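Local coordinates for protein peptidase, M20/M25/M40 family (Staphylococcus aureus, PDB 4EWT) that probably hydrolyses N-acylated amino acids or related amides as a two-manganese amidohydrolase of the M20 peptidase family, at residues A186-K191 against G233-G238; Q220-R225 against A268-E273. All coordinates share one frame; numbering follows the deposited sequence.

Contact 1. Residues A186-K191 against G233-G238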
loop_
_atom_site.group_PDB
_atom_site.type_symbol
_atom_site.label_atom_id
_atom_site.label_comp_id
_atom_site.label_asym_id
_atom_site.label_seq_id
_atom_site.Cartn_x
_atom_site.Cartn_y
_atom_site.Cartn_z
ATOM N N ALA A 186 1.533 -10.570 -22.527
ATOM C CA ALA A 186 2.810 -9.849 -22.538
ATOM C C ALA A 186 3.622 -10.238 -21.311
ATOM O O ALA A 186 3.066 -10.749 -20.347
ATOM C CB ALA A 186 2.580 -8.342 -22.608
ATOM N N PHE A 187 4.932 -10.003 -21.371
ATOM C CA PHE A 187 5.851 -10.270 -20.275
ATOM C C PHE A 187 6.695 -9.040 -19.987
ATOM O O PHE A 187 7.092 -8.324 -20.904
ATOM C CB PHE A 187 6.799 -11.417 -20.642
ATOM C CG PHE A 187 6.098 -12.708 -20.903
ATOM C CD1 PHE A 187 5.440 -13.379 -19.866
ATOM C CD2 PHE A 187 6.076 -13.255 -22.181
ATOM C CE1 PHE A 187 4.783 -14.585 -20.104
ATOM C CE2 PHE A 187 5.422 -14.464 -22.435
ATOM C CZ PHE A 187 4.781 -15.131 -21.400
ATOM N N PHE A 188 7.015 -8.824 -18.720
ATOM C CA PHE A 188 7.911 -7.738 -18.359
ATOM C C PHE A 188 8.895 -8.106 -17.259
ATOM O O PHE A 188 8.612 -8.946 -16.394
ATOM C CB PHE A 188 7.127 -6.459 -17.997
ATOM C CG PHE A 188 6.228 -6.602 -16.789
ATOM C CD1 PHE A 188 6.646 -6.156 -15.548
ATOM C CD2 PHE A 188 4.947 -7.140 -16.921
ATOM C CE1 PHE A 188 5.804 -6.266 -14.415
ATOM C CE2 PHE A 188 4.077 -7.258 -15.804
ATOM C CZ PHE A 188 4.505 -6.828 -14.559
ATOM N N LYS A 189 10.061 -7.471 -17.321
ATOM C CA LYS A 189 11.035 -7.526 -16.243
ATOM C C LYS A 189 11.244 -6.101 -15.792
ATOM O O LYS A 189 11.357 -5.196 -16.618
ATOM C CB LYS A 189 12.365 -8.111 -16.730
ATOM C CG LYS A 189 12.245 -9.538 -17.238
ATOM C CD LYS A 189 13.574 -10.062 -17.758
ATOM C CE LYS A 189 13.461 -11.536 -18.175
ATOM N NZ LYS A 189 14.398 -11.858 -19.296
ATOM N N LEU A 190 11.263 -5.891 -14.484
ATOM C CA LEU A 190 11.519 -4.564 -13.961
ATOM C C LEU A 190 12.659 -4.635 -12.971
ATOM O O LEU A 190 12.612 -5.401 -11.996
ATOM C CB LEU A 190 10.268 -3.980 -13.297
ATOM C CG LEU A 190 10.428 -2.676 -12.501
ATOM C CD1 LEU A 190 10.787 -1.454 -13.388
ATOM C CD2 LEU A 190 9.159 -2.421 -11.728
ATOM N N LYS A 191 13.690 -3.848 -13.231
ATOM C CA LYS A 191 14.762 -3.739 -12.284
ATOM C C LYS A 191 14.551 -2.449 -11.517
ATOM O O LYS A 191 14.357 -1.407 -12.115
ATOM C CB LYS A 191 16.131 -3.776 -12.969
ATOM C CG LYS A 191 17.277 -3.515 -11.997
ATOM C CD LYS A 191 18.633 -3.904 -12.565
ATOM C CE LYS A 191 19.105 -2.910 -13.590
ATOM N NZ LYS A 191 20.590 -3.044 -13.834
ATOM N N GLY A 233 -8.561 -8.555 -17.939
ATOM C CA GLY A 233 -7.136 -8.289 -17.820
ATOM C C GLY A 233 -6.555 -8.948 -16.579
ATOM O O GLY A 233 -7.269 -9.147 -15.586
ATOM N N VAL A 234 -5.269 -9.304 -16.645
ATOM C CA VAL A 234 -4.578 -9.921 -15.514
ATOM C C VAL A 234 -3.177 -9.351 -15.473
ATOM O O VAL A 234 -2.510 -9.270 -16.512
ATOM C CB VAL A 234 -4.398 -11.467 -15.648
ATOM C CG1 VAL A 234 -3.992 -12.102 -14.285
ATOM C CG2 VAL A 234 -5.618 -12.127 -16.171
ATOM N N VAL A 235 -2.744 -8.959 -14.278
ATOM C CA VAL A 235 -1.374 -8.527 -14.055
ATOM C C VAL A 235 -0.873 -9.294 -12.860
ATOM O O VAL A 235 -1.346 -9.089 -11.716
ATOM C CB VAL A 235 -1.268 -6.982 -13.846
ATOM C CG1 VAL A 235 0.170 -6.577 -13.625
ATOM C CG2 VAL A 235 -1.830 -6.234 -15.069
ATOM N N THR A 236 0.036 -10.230 -13.134
ATOM C CA THR A 236 0.644 -11.071 -12.093
ATOM C C THR A 236 2.143 -10.780 -11.950
ATOM O O THR A 236 2.869 -10.745 -12.959
ATOM C CB THR A 236 0.435 -12.569 -12.388
ATOM O OG1 THR A 236 -0.919 -12.920 -12.102
ATOM C CG2 THR A 236 1.339 -13.442 -11.502
ATOM N N ILE A 237 2.602 -10.553 -10.715
ATOM C CA ILE A 237 4.033 -10.534 -10.429
ATOM C C ILE A 237 4.370 -11.911 -9.905
ATOM O O ILE A 237 4.079 -12.220 -8.756
ATOM C CB ILE A 237 4.465 -9.486 -9.373
ATOM C CG1 ILE A 237 4.132 -8.064 -9.821
ATOM C CG2 ILE A 237 5.975 -9.598 -9.100
ATOM C CD1 ILE A 237 4.780 -7.659 -11.165
ATOM N N GLY A 238 4.974 -12.738 -10.759
ATOM C CA GLY A 238 5.350 -14.081 -10.386
ATOM C C GLY A 238 6.727 -14.200 -9.759
ATOM O O GLY A 238 7.039 -15.215 -9.133
#

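Contact 2. Residues Q220-R225 against A268-E273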
loop_
_atom_site.group_PDB
_atom_site.type_symbol
_atom_site.label_atom_id
_atom_site.label_comp_id
_atom_site.label_asym_id
_atom_site.label_seq_id
_atom_site.Cartn_x
_atom_site.Cartn_y
_atom_site.Cartn_z
ATOM N N GLN A 220 -1.847 -3.040 -8.331
ATOM C CA GLN A 220 -3.177 -3.651 -8.249
ATOM C C GLN A 220 -4.248 -2.721 -8.829
ATOM O O GLN A 220 -5.310 -3.194 -9.217
ATOM C CB GLN A 220 -3.527 -4.025 -6.804
ATOM C CG GLN A 220 -2.472 -4.969 -6.137
ATOM C CD GLN A 220 -1.999 -6.074 -7.066
ATOM O OE1 GLN A 220 -0.795 -6.180 -7.360
ATOM N NE2 GLN A 220 -2.935 -6.898 -7.533
ATOM N N THR A 221 -3.954 -1.414 -8.894
ATOM C CA THR A 221 -4.889 -0.451 -9.465
ATOM C C THR A 221 -5.012 -0.540 -10.970
ATOM O O THR A 221 -5.982 -0.039 -11.523
ATOM C CB THR A 221 -4.563 1.013 -9.104
ATOM O OG1 THR A 221 -3.232 1.331 -9.553
ATOM C CG2 THR A 221 -4.704 1.251 -7.600
ATOM N N VAL A 222 -4.052 -1.171 -11.640
ATOM C CA VAL A 222 -4.181 -1.378 -13.094
ATOM C C VAL A 222 -5.437 -2.190 -13.419
ATOM O O VAL A 222 -6.299 -1.756 -14.195
ATOM C CB VAL A 222 -2.932 -2.042 -13.700
ATOM C CG1 VAL A 222 -3.133 -2.323 -15.193
ATOM C CG2 VAL A 222 -1.706 -1.147 -13.469
ATOM N N VAL A 223 -5.571 -3.354 -12.784
ATOM C CA VAL A 223 -6.773 -4.140 -12.990
ATOM C C VAL A 223 -7.954 -3.489 -12.260
ATOM O O VAL A 223 -9.073 -3.456 -12.789
ATOM C CB VAL A 223 -6.567 -5.656 -12.646
ATOM C CG1 VAL A 223 -7.889 -6.408 -12.619
ATOM C CG2 VAL A 223 -5.631 -6.324 -13.690
ATOM N N SER A 224 -7.727 -2.936 -11.074
ATOM C CA SER A 224 -8.881 -2.613 -10.222
ATOM C C SER A 224 -9.497 -1.249 -10.516
ATOM O O SER A 224 -10.638 -0.985 -10.106
ATOM C CB SER A 224 -8.509 -2.707 -8.730
ATOM O OG SER A 224 -7.885 -1.508 -8.312
ATOM N N ARG A 225 -8.773 -0.398 -11.213
ATOM C CA ARG A 225 -9.161 0.962 -11.492
ATOM C C ARG A 225 -9.073 1.330 -12.983
ATOM O O ARG A 225 -9.960 1.900 -13.516
ATOM C CB ARG A 225 -8.437 1.960 -10.591
ATOM C CG ARG A 225 -8.666 1.846 -9.144
ATOM C CD ARG A 225 -9.927 2.480 -8.744
ATOM N NE ARG A 225 -11.061 1.630 -8.923
ATOM C CZ ARG A 225 -12.315 1.962 -8.713
ATOM N NH1 ARG A 225 -12.651 3.149 -8.340
ATOM N NH2 ARG A 225 -13.237 1.100 -8.907
ATOM N N ALA A 268 -3.022 -2.950 -24.551
ATOM C CA ALA A 268 -2.406 -1.644 -24.742
ATOM C C ALA A 268 -2.557 -0.777 -23.509
ATOM O O ALA A 268 -1.600 -0.153 -23.074
ATOM C CB ALA A 268 -2.972 -0.913 -26.019
ATOM N N THR A 269 -3.764 -0.732 -22.959
ATOM C CA THR A 269 -4.013 -0.026 -21.698
ATOM C C THR A 269 -3.124 -0.518 -20.530
ATOM O O THR A 269 -2.551 0.298 -19.800
ATOM C CB THR A 269 -5.483 -0.141 -21.304
ATOM O OG1 THR A 269 -6.263 0.585 -22.254
ATOM C CG2 THR A 269 -5.739 0.407 -19.883
ATOM N N ILE A 270 -3.001 -1.837 -20.377
ATOM C CA ILE A 270 -2.192 -2.422 -19.298
ATOM C C ILE A 270 -0.719 -2.024 -19.431
ATOM O O ILE A 270 -0.054 -1.681 -18.460
ATOM C CB ILE A 270 -2.329 -3.982 -19.237
ATOM C CG1 ILE A 270 -3.723 -4.376 -18.745
ATOM C CG2 ILE A 270 -1.288 -4.589 -18.289
ATOM C CD1 ILE A 270 -4.027 -5.903 -18.806
ATOM N N GLU A 271 -0.226 -2.057 -20.653
ATOM C CA GLU A 271 1.149 -1.724 -20.905
ATOM C C GLU A 271 1.397 -0.240 -20.598
ATOM O O GLU A 271 2.424 0.109 -20.022
ATOM C CB GLU A 271 1.510 -2.028 -22.360
ATOM C CG GLU A 271 2.921 -1.612 -22.690
ATOM C CD GLU A 271 3.344 -1.980 -24.100
ATOM O OE1 GLU A 271 2.577 -2.649 -24.835
ATOM O OE2 GLU A 271 4.474 -1.604 -24.455
ATOM N N LYS A 272 0.455 0.609 -21.004
ATOM C CA LYS A 272 0.534 2.038 -20.734
ATOM C C LYS A 272 0.531 2.328 -19.233
ATOM O O LYS A 272 1.322 3.135 -18.750
ATOM C CB LYS A 272 -0.610 2.780 -21.443
ATOM C CG LYS A 272 -0.759 4.265 -21.047
ATOM C CD LYS A 272 -1.912 4.927 -21.813
ATOM C CE LYS A 272 -2.258 6.276 -21.183
ATOM N NZ LYS A 272 -3.287 7.035 -21.970
ATOM N N GLU A 273 -0.365 1.662 -18.505
ATOM C CA GLU A 273 -0.501 1.891 -17.067
ATOM C C GLU A 273 0.642 1.325 -16.208
ATOM O O GLU A 273 0.993 1.911 -15.184
ATOM C CB GLU A 273 -1.904 1.447 -16.575
ATOM C CG GLU A 273 -3.049 2.302 -17.199
ATOM C CD GLU A 273 -2.892 3.812 -16.934
ATOM O OE1 GLU A 273 -2.311 4.168 -15.894
ATOM O OE2 GLU A 273 -3.351 4.652 -17.753
#

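Contact 1. Residues A186-K191 against G233-G238
With CG set between its backbone N and carbonyl carbon (chi1 63°), Phe188 aims its CB-CG-CZ axis at strand 233-242, so that CZ and CE1 do the touching. In Ile237, CG1 lies beside the backbone N and opposite the carbonyl carbon (chi1 -61°), and chi2 of -58° folds the chain on so that CD1 becomes the touching atom. That methyl stands 3.5 Å from Phe188 CZ and 3.7 Å from Phe188 CE1, approaching the ring obliquely, and the two side chains run at about a right angle to each other. Val235, two residues earlier on the same strand, adds a looser apolar contact, with its CG1 4.4 Å from Phe188 CZ.

No hydrogen bond joins the two segments, and the closest CA atoms, those of Phe188 and Ile237, are still 9.3 Å apart. The strands are therefore not neighbours in the antiparallel sheet that carries helices 208-226 and 264-285; strand 248-261 lies between them and pairs with both. Phe188 bonds through its backbone to Gly257 of that middle strand, and Ile237 also packs on Ile255, so the Phe188 ring spans the intervening strand on the helix-covered face. Ile274 of helix 264-285 touches both Phe188 and Val235, while Leu219 of helix 208-226 packs on Val235 and Ile237. Away from this apolar layer, Thr236 OG1 accepts a hydrogen bond from Arg225 NH2 of the third subunit, and Phe187 meets Phe246 of the second subunit edge-to-face.

Contact 2. Residues Q220-R225 against A268-E273
Val222 points its side chain at helix 264-285 and divides its two methyl branches between Ile270 and Glu273, residues one turn apart. CG1, anti to the backbone N (chi1 176°), lies 4.1 Å from Ile270 CG1, and the two side chains cross at about a right angle. The other branch, CG2, comes 4.1 Å from Glu273 CB, these side chains crossing at a slant; CG1 is almost as close to that same carbon, at 4.2 Å, so Glu273 CB faces both methyls. The contact with Glu273 is thus made by the aliphatic root of an acidic side chain. Although the CB of Glu273 is directed at helix 208-226, the chain bends at chi2 (-57°) and carries the carboxylate away from Val222. There OE2 forms a salt bridge with Arg276, and a bound thio-heptaethylene glycol lies about 4 Å from the side chain.

This is helix-helix packing on one face of an antiparallel sheet, consistent with the smaller lid or dimerisation domain of M20 peptidases, separate from the manganese-binding domain. Val235 of strand 233-242 touches Val222, Val223 and Ile270 and so floors the groove between the helices. Helix 208-226 widens into a pi-type turn at 222-225. At the end of that turn, Arg225 NE donates a nearly straight 2.9 Å bond (171°) to Ser224 O, from above the carbonyl plane. The same guanidinium forms a salt bridge with Asp207 of the fourth subunit.

Overall arrangement
From the N terminus, the chain first lays down 186-191 on strand 179-193, then helix 208-226 with 220-225. It turns into strand 233-242, where 233-238 closes contact 1 over an intervening 41 residues. After strand 248-261 it enters helix 264-285, and 268-273 closes contact 2 over 42 residues. The segments alternate along the sequence, so the two loops cross and neither nests inside the other. Their centres are 11 Å apart, and they meet directly where Val235 CG2 packs 3.7 Å from Ile270 CG2. Contact 1 ties two non-adjacent strands of the antiparallel sheet, contact 2 the two helices over it, and both touch the third subunit.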